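Local coordinates for protein thiosulfate sulfurtransferase (Pseudomonas aeruginosa, PDB 1YT8) that probably transfers sulfur from thiosulfate to cyanide, through a single chain built of repeated rhodanese-like domains, at residues Gln138-Ala143 against Arg186-Val191; Val148-Arg153 against Ala179-Asp184; Trp225-Gln230 against Ala503-Leu508. All blocks are in the same frame, centred on the assembly; numbering follows the deposited sequence.

Contact 1: Gln138-Ala143 against Arg186-Val191; sequences QALLDA and RTRVIV
Leu140 drops its CD1 methyl into the angle between two side chains of strand 188-192, overlapping the outer methyl of Ile190 and the last part of Arg188. On the apolar side, Leu140 CD1 meets Ile190 CD1 at 4.0 Å, the two side chains crossing obliquely. On the other, the same methyl reaches Arg188 CD at 4.3 Å and hangs above one face of the guanidinium, displaced toward the rim of the group and 4.1 Å from its plane. A bend at the third torsion of Arg188 (58°) turns the guanidinium so that one face lies under the leucine methyl. An apolar group thus rests over part of one face of the cation; no hydrogen bond crosses the contact. Ile190 keeps CG1 beside its backbone N (chi1 -60°), from where CD1 rises toward the helix.

The setting is a textbook case of the beta-alpha-beta crossover: helix 134-142 links edge strand 131-132 to strand 147-151, and on the way it passes over strand 188-192 of the parallel sheet. Leu132, on the first strand of that crossover, touches Leu140, Arg188 and Ile190 alike, adding to the mainly apolar layer between helix and sheet. Leu140 also packs on Ala145, in the turn that leads down into the next strand, while Arg188 also touches Ala147 at the start of that strand.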
ATOM      1  N   GLN A 138      22.174  20.831   4.071  1.00 12.82           N
ATOM      2  CA  GLN A 138      23.484  20.432   4.586  1.00 14.83           C
ATOM      3  C   GLN A 138      24.173  21.659   5.196  1.00 13.86           C
ATOM      4  O   GLN A 138      24.834  21.565   6.228  1.00 16.71           O
ATOM      5  CB  GLN A 138      24.360  19.875   3.464  1.00 14.31           C
ATOM      6  CG  GLN A 138      25.779  19.509   3.905  1.00 15.30           C
ATOM      7  CD  GLN A 138      25.791  18.403   4.945  1.00 19.72           C
ATOM      8  OE1 GLN A 138      26.009  18.642   6.139  1.00 20.66           O
ATOM      9  NE2 GLN A 138      25.541  17.180   4.496  1.00 17.33           N
ATOM     10  N   ALA A 139      24.022  22.808   4.543  1.00 14.23           N
ATOM     11  CA  ALA A 139      24.636  24.035   5.040  1.00 13.87           C
ATOM     12  C   ALA A 139      24.021  24.418   6.384  1.00 14.42           C
ATOM     13  O   ALA A 139      24.726  24.863   7.293  1.00 15.35           O
ATOM     14  CB  ALA A 139      24.459  25.169   4.020  1.00 14.92           C
ATOM     15  N   LEU A 140      22.707  24.243   6.512  1.00 13.64           N
ATOM     16  CA  LEU A 140      22.024  24.549   7.766  1.00 14.22           C
ATOM     17  C   LEU A 140      22.595  23.679   8.889  1.00 15.05           C
ATOM     18  O   LEU A 140      22.773  24.137  10.019  1.00 14.90           O
ATOM     19  CB  LEU A 140      20.513  24.311   7.627  1.00 14.05           C
ATOM     20  CG  LEU A 140      19.746  25.356   6.809  1.00 15.78           C
ATOM     21  CD1 LEU A 140      18.313  24.901   6.587  1.00 15.44           C
ATOM     22  CD2 LEU A 140      19.774  26.695   7.544  1.00 15.18           C
ATOM     23  N   LEU A 141      22.881  22.420   8.576  1.00 15.27           N
ATOM     24  CA  LEU A 141      23.450  21.510   9.567  1.00 16.93           C
ATOM     25  C   LEU A 141      24.867  21.971   9.924  1.00 15.81           C
ATOM     26  O   LEU A 141      25.252  21.963  11.096  1.00 18.61           O
ATOM     27  CB  LEU A 141      23.490  20.079   9.018  1.00 15.24           C
ATOM     28  CG  LEU A 141      22.141  19.395   8.764  1.00 18.54           C
ATOM     29  CD1 LEU A 141      22.364  18.030   8.133  1.00 17.57           C
ATOM     30  CD2 LEU A 141      21.389  19.261  10.074  1.00 15.86           C
ATOM     31  N   ASP A 142      25.634  22.378   8.916  1.00 17.14           N
ATOM     32  CA  ASP A 142      27.003  22.846   9.141  1.00 19.80           C
ATOM     33  C   ASP A 142      27.000  24.146   9.948  1.00 19.87           C
ATOM     34  O   ASP A 142      27.998  24.505  10.575  1.00 20.33           O
ATOM     35  CB  ASP A 142      27.728  23.096   7.809  1.00 19.52           C
ATOM     36  CG  ASP A 142      27.870  21.838   6.961  1.00 21.36           C
ATOM     37  OD1 ASP A 142      27.836  20.724   7.521  1.00 21.32           O
ATOM     38  OD2 ASP A 142      28.032  21.970   5.729  1.00 22.90           O
ATOM     39  N   ALA A 143      25.872  24.848   9.925  1.00 21.28           N
ATOM     40  CA  ALA A 143      25.744  26.112  10.640  1.00 21.18           C
ATOM     41  C   ALA A 143      25.112  25.936  12.013  1.00 22.09           C
ATOM     42  O   ALA A 143      24.935  26.908  12.752  1.00 20.98           O
ATOM     43  CB  ALA A 143      24.920  27.091   9.808  1.00 21.94           C
ATOM     44  N   ARG A 186      10.619  30.245  15.869  1.00 17.53           N
ATOM     45  CA  ARG A 186      11.760  30.568  15.012  1.00 18.98           C
ATOM     46  C   ARG A 186      12.390  29.305  14.414  1.00 19.01           C
ATOM     47  O   ARG A 186      13.064  29.369  13.386  1.00 18.95           O
ATOM     48  CB  ARG A 186      12.825  31.331  15.806  1.00 23.36           C
ATOM     49  CG  ARG A 186      12.377  32.686  16.328  1.00 27.25           C
ATOM     50  CD  ARG A 186      13.405  33.256  17.294  1.00 30.63           C
ATOM     51  NE  ARG A 186      13.624  32.366  18.433  1.00 34.82           N
ATOM     52  CZ  ARG A 186      14.464  32.616  19.433  1.00 36.19           C
ATOM     53  NH1 ARG A 186      15.175  33.736  19.443  1.00 37.82           N
ATOM     54  NH2 ARG A 186      14.596  31.745  20.423  1.00 37.30           N
ATOM     55  N   THR A 187      12.166  28.165  15.061  1.00 17.51           N
ATOM     56  CA  THR A 187      12.722  26.890  14.602  1.00 16.48           C
ATOM     57  C   THR A 187      12.183  26.463  13.239  1.00 15.99           C
ATOM     58  O   THR A 187      10.969  26.347  13.047  1.00 14.79           O
ATOM     59  CB  THR A 187      12.425  25.750  15.610  1.00 16.61           C
ATOM     60  OG1 THR A 187      13.002  26.071  16.879  1.00 15.19           O
ATOM     61  CG2 THR A 187      13.010  24.427  15.125  1.00 16.10           C
ATOM     62  N   ARG A 188      13.091  26.228  12.295  1.00 14.81           N
ATOM     63  CA  ARG A 188      12.688  25.788  10.965  1.00 15.67           C
ATOM     64  C   ARG A 188      12.237  24.339  11.037  1.00 14.56           C
ATOM     65  O   ARG A 188      12.804  23.539  11.783  1.00 12.82           O
ATOM     66  CB  ARG A 188      13.854  25.867   9.979  1.00 19.91           C
ATOM     67  CG  ARG A 188      14.475  27.234   9.823  1.00 25.34           C
ATOM     68  CD  ARG A 188      15.370  27.276   8.596  1.00 28.77           C
ATOM     69  NE  ARG A 188      14.606  26.932   7.407  1.00 33.89           N
ATOM     70  CZ  ARG A 188      14.765  27.497   6.217  1.00 32.19           C
ATOM     71  NH1 ARG A 188      15.670  28.448   6.037  1.00 32.70           N
ATOM     72  NH2 ARG A 188      14.002  27.114   5.207  1.00 31.06           N
ATOM     73  N   VAL A 189      11.215  24.004  10.258  1.00 14.32           N
ATOM     74  CA  VAL A 189      10.722  22.638  10.200  1.00 13.07           C
ATOM     75  C   VAL A 189      10.901  22.192   8.759  1.00 14.37           C
ATOM     76  O   VAL A 189      10.383  22.818   7.828  1.00 14.84           O
ATOM     77  CB  VAL A 189       9.236  22.541  10.617  1.00 12.69           C
ATOM     78  CG1 VAL A 189       8.706  21.126  10.365  1.00 13.50           C
ATOM     79  CG2 VAL A 189       9.098  22.874  12.097  1.00 13.56           C
ATOM     80  N   ILE A 190      11.672  21.126   8.586  1.00 13.18           N
ATOM     81  CA  ILE A 190      11.963  20.567   7.274  1.00 13.32           C
ATOM     82  C   ILE A 190      11.400  19.151   7.235  1.00 12.71           C
ATOM     83  O   ILE A 190      11.677  18.349   8.126  1.00 15.06           O
ATOM     84  CB  ILE A 190      13.488  20.517   7.042  1.00 11.49           C
ATOM     85  CG1 ILE A 190      14.066  21.934   7.115  1.00 12.91           C
ATOM     86  CG2 ILE A 190      13.794  19.878   5.693  1.00 13.91           C
ATOM     87  CD1 ILE A 190      15.585  21.983   7.146  1.00 13.68           C
ATOM     88  N   VAL A 191      10.598  18.849   6.217  1.00 12.56           N
ATOM     89  CA  VAL A 191      10.003  17.519   6.088  1.00 11.59           C
ATOM     90  C   VAL A 191      10.637  16.771   4.917  1.00 12.42           C
ATOM     91  O   VAL A 191      10.800  17.332   3.831  1.00 15.13           O
ATOM     92  CB  VAL A 191       8.468  17.600   5.838  1.00 11.41           C
ATOM     93  CG1 VAL A 191       7.870  16.193   5.821  1.00 11.14           C
ATOM     94  CG2 VAL A 191       7.789  18.456   6.917  1.00  9.16           C
TER

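Contact 2: Val148-Arg153 against Ala179-Asp184; sequences VILDAR and AELAPD
In the alpha/beta sandwich of a rhodanese-like domain, helices flank a central parallel sheet, and here the end of helix 174-181 lies against strand 147-151, one of the inner strands. Two strand side chains on the same face, Val148 and Leu150, do the touching. Val148 splits its methyls between two partners: CG1 approaches the carbonyl Leu181 O at 3.7 Å, while CG2, wedged between its own backbone N and carbonyl carbon, meets Ala182 CB at 4.2 Å. Two residues further along the strand, Leu150 CD2 packs on Leu181 CD1 at 4.0 Å, the leucines slanting across each other. Ala182 is where the chain gives up helical geometry, and its methyl also rests on Val189 of the neighbouring strand. Leu181 also leans on Val169.

Beyond the hydrophobic part, the strand finishes in an Asx turn. Asp151 OD1 accepts the backbone N of Arg153 at 3.2 Å, nearly in line with its C-O bond, and also takes Arg153 NE on its syn lone pair. Arg153 NH2 reaches Asp151 OD2 at 2.8 Å, making a side-on, two-nitrogen salt bridge in which both acceptors lie near the guanidinium plane, the carboxylate being slightly tilted. Asn192, next in the chain to Cys193 of the sulfite pocket, donates its ND2 to the same OD2, and Arg153 NH2 binds Met161 O. No hydrogen bond crosses the contact; apolar burial and close fit join the end of the helix to the strand, whereas the Asp151-Arg153 pair, tied to Asn192, probably helps to set the strand end near the pocket.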
ATOM      1  N   VAL A 148      14.603  21.396  12.652  1.00 13.92           N
ATOM      2  CA  VAL A 148      14.396  19.973  12.870  1.00 13.65           C
ATOM      3  C   VAL A 148      14.003  19.377  11.530  1.00 13.78           C
ATOM      4  O   VAL A 148      13.314  20.018  10.733  1.00 15.67           O
ATOM      5  CB  VAL A 148      13.295  19.692  13.925  1.00 12.91           C
ATOM      6  CG1 VAL A 148      13.763  20.179  15.294  1.00 15.12           C
ATOM      7  CG2 VAL A 148      11.988  20.359  13.533  1.00 15.65           C
ATOM      8  N   ILE A 149      14.484  18.168  11.264  1.00 12.82           N
ATOM      9  CA  ILE A 149      14.178  17.479  10.019  1.00 12.18           C
ATOM     10  C   ILE A 149      13.273  16.319  10.400  1.00 12.51           C
ATOM     11  O   ILE A 149      13.679  15.419  11.135  1.00 12.39           O
ATOM     12  CB  ILE A 149      15.466  16.959   9.339  1.00 12.91           C
ATOM     13  CG1 ILE A 149      16.417  18.135   9.085  1.00 12.99           C
ATOM     14  CG2 ILE A 149      15.124  16.267   8.017  1.00 14.99           C
ATOM     15  CD1 ILE A 149      17.728  17.764   8.402  1.00 12.86           C
ATOM     16  N   LEU A 150      12.040  16.361   9.909  1.00 11.88           N
ATOM     17  CA  LEU A 150      11.053  15.332  10.217  1.00 12.88           C
ATOM     18  C   LEU A 150      10.825  14.425   9.014  1.00 12.61           C
ATOM     19  O   LEU A 150      10.495  14.894   7.924  1.00 13.21           O
ATOM     20  CB  LEU A 150       9.740  15.992  10.640  1.00 11.77           C
ATOM     21  CG  LEU A 150       9.907  17.132  11.658  1.00 15.51           C
ATOM     22  CD1 LEU A 150       8.539  17.677  12.032  1.00 13.50           C
ATOM     23  CD2 LEU A 150      10.639  16.638  12.899  1.00 12.95           C
ATOM     24  N   ASP A 151      11.004  13.124   9.231  1.00 12.25           N
ATOM     25  CA  ASP A 151      10.847  12.113   8.189  1.00 11.09           C
ATOM     26  C   ASP A 151       9.411  11.587   8.206  1.00  9.92           C
ATOM     27  O   ASP A 151       8.992  10.939   9.171  1.00 13.05           O
ATOM     28  CB  ASP A 151      11.836  10.980   8.449  1.00 12.03           C
ATOM     29  CG  ASP A 151      12.054  10.109   7.239  1.00 10.72           C
ATOM     30  OD1 ASP A 151      11.051   9.661   6.645  1.00 13.76           O
ATOM     31  OD2 ASP A 151      13.231   9.866   6.891  1.00 13.87           O
ATOM     32  N   ALA A 152       8.671  11.851   7.128  1.00 10.38           N
ATOM     33  CA  ALA A 152       7.259  11.468   7.023  1.00 10.04           C
ATOM     34  C   ALA A 152       6.923  10.043   6.586  1.00 10.27           C
ATOM     35  O   ALA A 152       5.747   9.710   6.420  1.00 13.23           O
ATOM     36  CB  ALA A 152       6.535  12.460   6.107  1.00 11.08           C
ATOM     37  N   ARG A 153       7.936   9.205   6.404  1.00 10.73           N
ATOM     38  CA  ARG A 153       7.717   7.826   5.975  1.00  9.70           C
ATOM     39  C   ARG A 153       7.409   6.902   7.152  1.00 10.40           C
ATOM     40  O   ARG A 153       7.296   7.348   8.295  1.00 10.54           O
ATOM     41  CB  ARG A 153       8.964   7.305   5.254  1.00  7.21           C
ATOM     42  CG  ARG A 153       9.394   8.138   4.049  1.00 10.85           C
ATOM     43  CD  ARG A 153      10.736   7.652   3.531  1.00 10.10           C
ATOM     44  NE  ARG A 153      11.821   7.958   4.466  1.00 10.05           N
ATOM     45  CZ  ARG A 153      12.993   7.328   4.474  1.00 11.14           C
ATOM     46  NH1 ARG A 153      13.235   6.354   3.601  1.00 11.69           N
ATOM     47  NH2 ARG A 153      13.924   7.670   5.353  1.00 12.14           N
ATOM     48  N   ALA A 179       4.304  20.811  17.453  1.00 18.71           N
ATOM     49  CA  ALA A 179       4.456  21.795  18.525  1.00 20.90           C
ATOM     50  C   ALA A 179       5.408  21.323  19.629  1.00 21.46           C
ATOM     51  O   ALA A 179       6.039  22.140  20.299  1.00 22.74           O
ATOM     52  CB  ALA A 179       3.092  22.135  19.119  1.00 19.99           C
ATOM     53  N   GLU A 180       5.513  20.010  19.808  1.00 20.49           N
ATOM     54  CA  GLU A 180       6.384  19.431  20.832  1.00 20.04           C
ATOM     55  C   GLU A 180       7.813  19.251  20.311  1.00 18.03           C
ATOM     56  O   GLU A 180       8.763  19.205  21.089  1.00 16.22           O
ATOM     57  CB  GLU A 180       5.846  18.066  21.280  1.00 22.84           C
ATOM     58  CG  GLU A 180       4.405  18.060  21.783  1.00 28.52           C
ATOM     59  CD  GLU A 180       4.285  18.164  23.298  1.00 31.31           C
ATOM     60  OE1 GLU A 180       5.060  17.492  24.012  1.00 31.78           O
ATOM     61  OE2 GLU A 180       3.395  18.902  23.775  1.00 34.35           O
ATOM     62  N   LEU A 181       7.962  19.137  18.996  1.00 16.73           N
ATOM     63  CA  LEU A 181       9.284  18.953  18.402  1.00 16.47           C
ATOM     64  C   LEU A 181       9.919  20.276  17.974  1.00 15.33           C
ATOM     65  O   LEU A 181      11.141  20.377  17.861  1.00 16.23           O
ATOM     66  CB  LEU A 181       9.190  18.003  17.201  1.00 16.62           C
ATOM     67  CG  LEU A 181       8.745  16.574  17.531  1.00 15.96           C
ATOM     68  CD1 LEU A 181       8.579  15.781  16.246  1.00 18.90           C
ATOM     69  CD2 LEU A 181       9.767  15.905  18.438  1.00 18.90           C
ATOM     70  N   ALA A 182       9.083  21.286  17.748  1.00 15.92           N
ATOM     71  CA  ALA A 182       9.553  22.606  17.339  1.00 15.26           C
ATOM     72  C   ALA A 182       8.722  23.686  18.036  1.00 15.43           C
ATOM     73  O   ALA A 182       8.034  24.478  17.385  1.00 14.30           O
ATOM     74  CB  ALA A 182       9.442  22.750  15.825  1.00 15.65           C
ATOM     75  N   PRO A 183       8.789  23.737  19.377  1.00 16.12           N
ATOM     76  CA  PRO A 183       8.038  24.718  20.172  1.00 16.75           C
ATOM     77  C   PRO A 183       8.364  26.185  19.897  1.00 16.17           C
ATOM     78  O   PRO A 183       7.494  27.049  20.010  1.00 17.01           O
ATOM     79  CB  PRO A 183       8.351  24.305  21.613  1.00 15.26           C
ATOM     80  CG  PRO A 183       9.729  23.713  21.507  1.00 16.27           C
ATOM     81  CD  PRO A 183       9.617  22.878  20.245  1.00 15.79           C
ATOM     82  N   ASP A 184       9.612  26.464  19.538  1.00 16.45           N
ATOM     83  CA  ASP A 184      10.030  27.830  19.246  1.00 17.42           C
ATOM     84  C   ASP A 184       9.579  28.175  17.823  1.00 17.21           C
ATOM     85  O   ASP A 184       9.945  27.495  16.866  1.00 17.91           O
ATOM     86  CB  ASP A 184      11.554  27.942  19.347  1.00 17.07           C
ATOM     87  CG  ASP A 184      12.034  29.379  19.435  1.00 20.50           C
ATOM     88  OD1 ASP A 184      11.515  30.235  18.691  1.00 19.67           O
ATOM     89  OD2 ASP A 184      12.945  29.649  20.247  1.00 18.71           O
TER

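Contact 3: Trp225-Gln230 against Ala503-Leu508; sequences WTLAGQ and AMQGYL
Leu227 points its CB from helix 221-227 toward helix 501-512, and the branch leading to CD1 comes progressively closer to that neighbour. At CB there is no direct contact; the nearest atom of the facing segment, Gln505 OE1, is 5.2 Å from Leu227 CB. CG sits beside the backbone N, opposite the carbonyl carbon (chi1 -64°), and Leu227 CG is still 4.7 Å from Gln505 OE1; the extended second torsion carries CD1 outward from it. This methyl does the work. Leu227 CD1 lies 3.4 Å from Gln505 OE1, a close carbon-to-oxygen approach, and 4.0 Å from Leu508 CD1, which it meets tip to tip. The other methyl, Leu227 CD2, makes no close contact, staying 4.9 Å from both the CB of selenomethionine Met504 and Gln505 CB.

Gln505 comes to the leucine from the flank, at about a right angle. Its CG stands opposite the backbone N, and a bend at the second torsion (61°) swings the amide along the helix toward Asp509. The amide's other end is occupied too, since NE2 donates to Asp509 OD1 one turn on, and this holds OE1 facing the methyl. Leu508 and Met504 also rest on Ile223, so the apolar patch extends back along helix 221-227.

The polar side of the junction comes from Arg501, whose NH1 and NH2 bind Thr226 O and Leu227 O at the helix's C-terminal end. There the backbone closes on itself: Gln230 N reaches Trp225 O at 3.0 Å and Gly229 N reaches Thr226 O at 2.8 Å, with Gly229 at positive phi. Helix 221-227, the last within the second rhodanese-like range, thus ends in a Schellman motif, a classic C-terminal helix cap, while its final leucine packs against a helix from far along the chain.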
ATOM      1  N   TRP A 225      19.653  13.571  -1.368  1.00 14.10           N
ATOM      2  CA  TRP A 225      20.776  13.671  -0.439  1.00 15.07           C
ATOM      3  C   TRP A 225      21.951  12.868  -1.007  1.00 15.52           C
ATOM      4  O   TRP A 225      23.090  13.330  -1.018  1.00 16.39           O
ATOM      5  CB  TRP A 225      20.357  13.122   0.933  1.00 15.55           C
ATOM      6  CG  TRP A 225      21.220  13.578   2.074  1.00 12.91           C
ATOM      7  CD1 TRP A 225      22.250  12.891   2.653  1.00 15.07           C
ATOM      8  CD2 TRP A 225      21.130  14.829   2.773  1.00 14.20           C
ATOM      9  NE1 TRP A 225      22.806  13.636   3.672  1.00 13.39           N
ATOM     10  CE2 TRP A 225      22.137  14.829   3.767  1.00 13.12           C
ATOM     11  CE3 TRP A 225      20.296  15.952   2.655  1.00 13.56           C
ATOM     12  CZ2 TRP A 225      22.330  15.907   4.639  1.00 14.44           C
ATOM     13  CZ3 TRP A 225      20.488  17.026   3.523  1.00 11.97           C
ATOM     14  CH2 TRP A 225      21.499  16.994   4.503  1.00 16.55           C
ATOM     15  N   THR A 226      21.658  11.666  -1.491  1.00 15.56           N
ATOM     16  CA  THR A 226      22.679  10.806  -2.076  1.00 16.86           C
ATOM     17  C   THR A 226      23.209  11.413  -3.371  1.00 17.09           C
ATOM     18  O   THR A 226      24.420  11.459  -3.591  1.00 16.46           O
ATOM     19  CB  THR A 226      22.112   9.403  -2.374  1.00 16.48           C
ATOM     20  OG1 THR A 226      21.711   8.791  -1.146  1.00 19.95           O
ATOM     21  CG2 THR A 226      23.154   8.529  -3.061  1.00 19.01           C
ATOM     22  N   LEU A 227      22.304  11.890  -4.221  1.00 16.52           N
ATOM     23  CA  LEU A 227      22.708  12.489  -5.490  1.00 17.28           C
ATOM     24  C   LEU A 227      23.579  13.723  -5.266  1.00 18.73           C
ATOM     25  O   LEU A 227      24.409  14.067  -6.108  1.00 19.80           O
ATOM     26  CB  LEU A 227      21.476  12.866  -6.320  1.00 18.06           C
ATOM     27  CG  LEU A 227      20.580  11.710  -6.775  1.00 18.04           C
ATOM     28  CD1 LEU A 227      19.372  12.263  -7.529  1.00 17.45           C
ATOM     29  CD2 LEU A 227      21.373  10.753  -7.653  1.00 18.46           C
ATOM     30  N   ALA A 228      23.389  14.383  -4.127  1.00 18.16           N
ATOM     31  CA  ALA A 228      24.169  15.571  -3.794  1.00 18.77           C
ATOM     32  C   ALA A 228      25.526  15.162  -3.228  1.00 18.69           C
ATOM     33  O   ALA A 228      26.377  16.010  -2.944  1.00 19.70           O
ATOM     34  CB  ALA A 228      23.411  16.426  -2.781  1.00 19.49           C
ATOM     35  N   GLY A 229      25.718  13.855  -3.064  1.00 19.27           N
ATOM     36  CA  GLY A 229      26.971  13.337  -2.539  1.00 18.82           C
ATOM     37  C   GLY A 229      27.099  13.487  -1.036  1.00 18.77           C
ATOM     38  O   GLY A 229      28.203  13.445  -0.490  1.00 21.08           O
ATOM     39  N   GLN A 230      25.971  13.660  -0.361  1.00 17.79           N
ATOM     40  CA  GLN A 230      25.972  13.819   1.084  1.00 16.50           C
ATOM     41  C   GLN A 230      25.768  12.477   1.785  1.00 17.99           C
ATOM     42  O   GLN A 230      25.419  11.490   1.147  1.00 18.21           O
ATOM     43  CB  GLN A 230      24.921  14.856   1.467  1.00 16.31           C
ATOM     44  CG  GLN A 230      25.348  16.226   0.958  1.00 15.32           C
ATOM     45  CD  GLN A 230      24.240  17.244   0.909  1.00 15.82           C
ATOM     46  OE1 GLN A 230      23.151  17.040   1.455  1.00 16.49           O
ATOM     47  NE2 GLN A 230      24.516  18.366   0.254  1.00 13.64           N
ATOM     48  N   ALA A 503      18.681   5.006 -11.657  1.00 23.61           N
ATOM     49  CA  ALA A 503      17.308   4.618 -11.362  1.00 22.37           C
ATOM     50  C   ALA A 503      16.649   5.644 -10.440  1.00 20.91           C
ATOM     51  O   ALA A 503      15.468   5.958 -10.589  1.00 20.03           O
ATOM     52  CB  ALA A 503      17.281   3.240 -10.715  1.00 23.61           C
HETATM   53  N   MSE A 504      17.415   6.169  -9.490  1.00 20.72           N
HETATM   54  CA  MSE A 504      16.880   7.151  -8.559  1.00 19.60           C
HETATM   55  C   MSE A 504      16.580   8.479  -9.246  1.00 19.72           C
HETATM   56  O   MSE A 504      15.538   9.082  -9.003  1.00 18.98           O
HETATM   57  CB  MSE A 504      17.840   7.351  -7.384  1.00 22.08           C
HETATM   58  CG  MSE A 504      18.003   6.102  -6.528  1.00 25.01           C
HETATM   59 SE   MSE A 504      19.029   6.423  -4.907  1.00 33.51          SE
HETATM   60  CE  MSE A 504      17.928   5.440  -3.653  1.00 32.00           C
ATOM     61  N   GLN A 505      17.480   8.934 -10.111  1.00 19.95           N
ATOM     62  CA  GLN A 505      17.239  10.182 -10.826  1.00 18.84           C
ATOM     63  C   GLN A 505      16.067   9.964 -11.781  1.00 18.79           C
ATOM     64  O   GLN A 505      15.246  10.859 -11.995  1.00 17.59           O
ATOM     65  CB  GLN A 505      18.477  10.605 -11.622  1.00 19.76           C
ATOM     66  CG  GLN A 505      18.279  11.877 -12.446  1.00 18.56           C
ATOM     67  CD  GLN A 505      17.941  13.086 -11.591  1.00 18.93           C
ATOM     68  OE1 GLN A 505      18.688  13.442 -10.682  1.00 22.88           O
ATOM     69  NE2 GLN A 505      16.816  13.731 -11.884  1.00 16.24           N
ATOM     70  N   GLY A 506      15.996   8.764 -12.350  1.00 16.32           N
ATOM     71  CA  GLY A 506      14.920   8.449 -13.274  1.00 17.66           C
ATOM     72  C   GLY A 506      13.568   8.523 -12.592  1.00 15.88           C
ATOM     73  O   GLY A 506      12.565   8.876 -13.213  1.00 16.09           O
ATOM     74  N   TYR A 507      13.544   8.183 -11.306  1.00 16.15           N
ATOM     75  CA  TYR A 507      12.315   8.223 -10.525  1.00 16.33           C
ATOM     76  C   TYR A 507      11.860   9.676 -10.390  1.00 15.65           C
ATOM     77  O   TYR A 507      10.675   9.985 -10.533  1.00 14.49           O
ATOM     78  CB  TYR A 507      12.546   7.622  -9.138  1.00 15.26           C
ATOM     79  CG  TYR A 507      11.293   7.560  -8.297  1.00 17.62           C
ATOM     80  CD1 TYR A 507      10.265   6.667  -8.609  1.00 17.14           C
ATOM     81  CD2 TYR A 507      11.116   8.416  -7.210  1.00 16.27           C
ATOM     82  CE1 TYR A 507       9.091   6.632  -7.860  1.00 16.61           C
ATOM     83  CE2 TYR A 507       9.945   8.390  -6.456  1.00 16.92           C
ATOM     84  CZ  TYR A 507       8.939   7.497  -6.787  1.00 17.34           C
ATOM     85  OH  TYR A 507       7.779   7.470  -6.047  1.00 16.53           O
ATOM     86  N   LEU A 508      12.806  10.568 -10.113  1.00 15.66           N
ATOM     87  CA  LEU A 508      12.489  11.987  -9.981  1.00 14.78           C
ATOM     88  C   LEU A 508      11.986  12.546 -11.311  1.00 16.11           C
ATOM     89  O   LEU A 508      11.020  13.316 -11.348  1.00 14.41           O
ATOM     90  CB  LEU A 508      13.727  12.767  -9.529  1.00 16.36           C
ATOM     91  CG  LEU A 508      14.332  12.393  -8.171  1.00 17.26           C
ATOM     92  CD1 LEU A 508      15.562  13.255  -7.920  1.00 15.48           C
ATOM     93  CD2 LEU A 508      13.301  12.587  -7.055  1.00 17.13           C
TER

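Contacts 1 and 2 reach the same parallel sheet and lie about 11 Å apart between centres, contact 2 being nested along the chain inside the loop closed by contact 1. Strands 147-151 and 188-192 are neighbours, and the two helices pack on opposite faces of the sheet, contact 1 on strand 188-192 through Ile190, contact 2 mainly on strand 147-151. Contact 3 follows in series, its centre about 20 Å from that of contact 1, which it meets where Leu141 packs on Trp225; the centres of contacts 2 and 3 are about 24 Å apart, without touching. Contacts 1 and 2 build the interior of one rhodanese-like domain, while contact 3 brings sequence-distant helix 501-512 against its last helix.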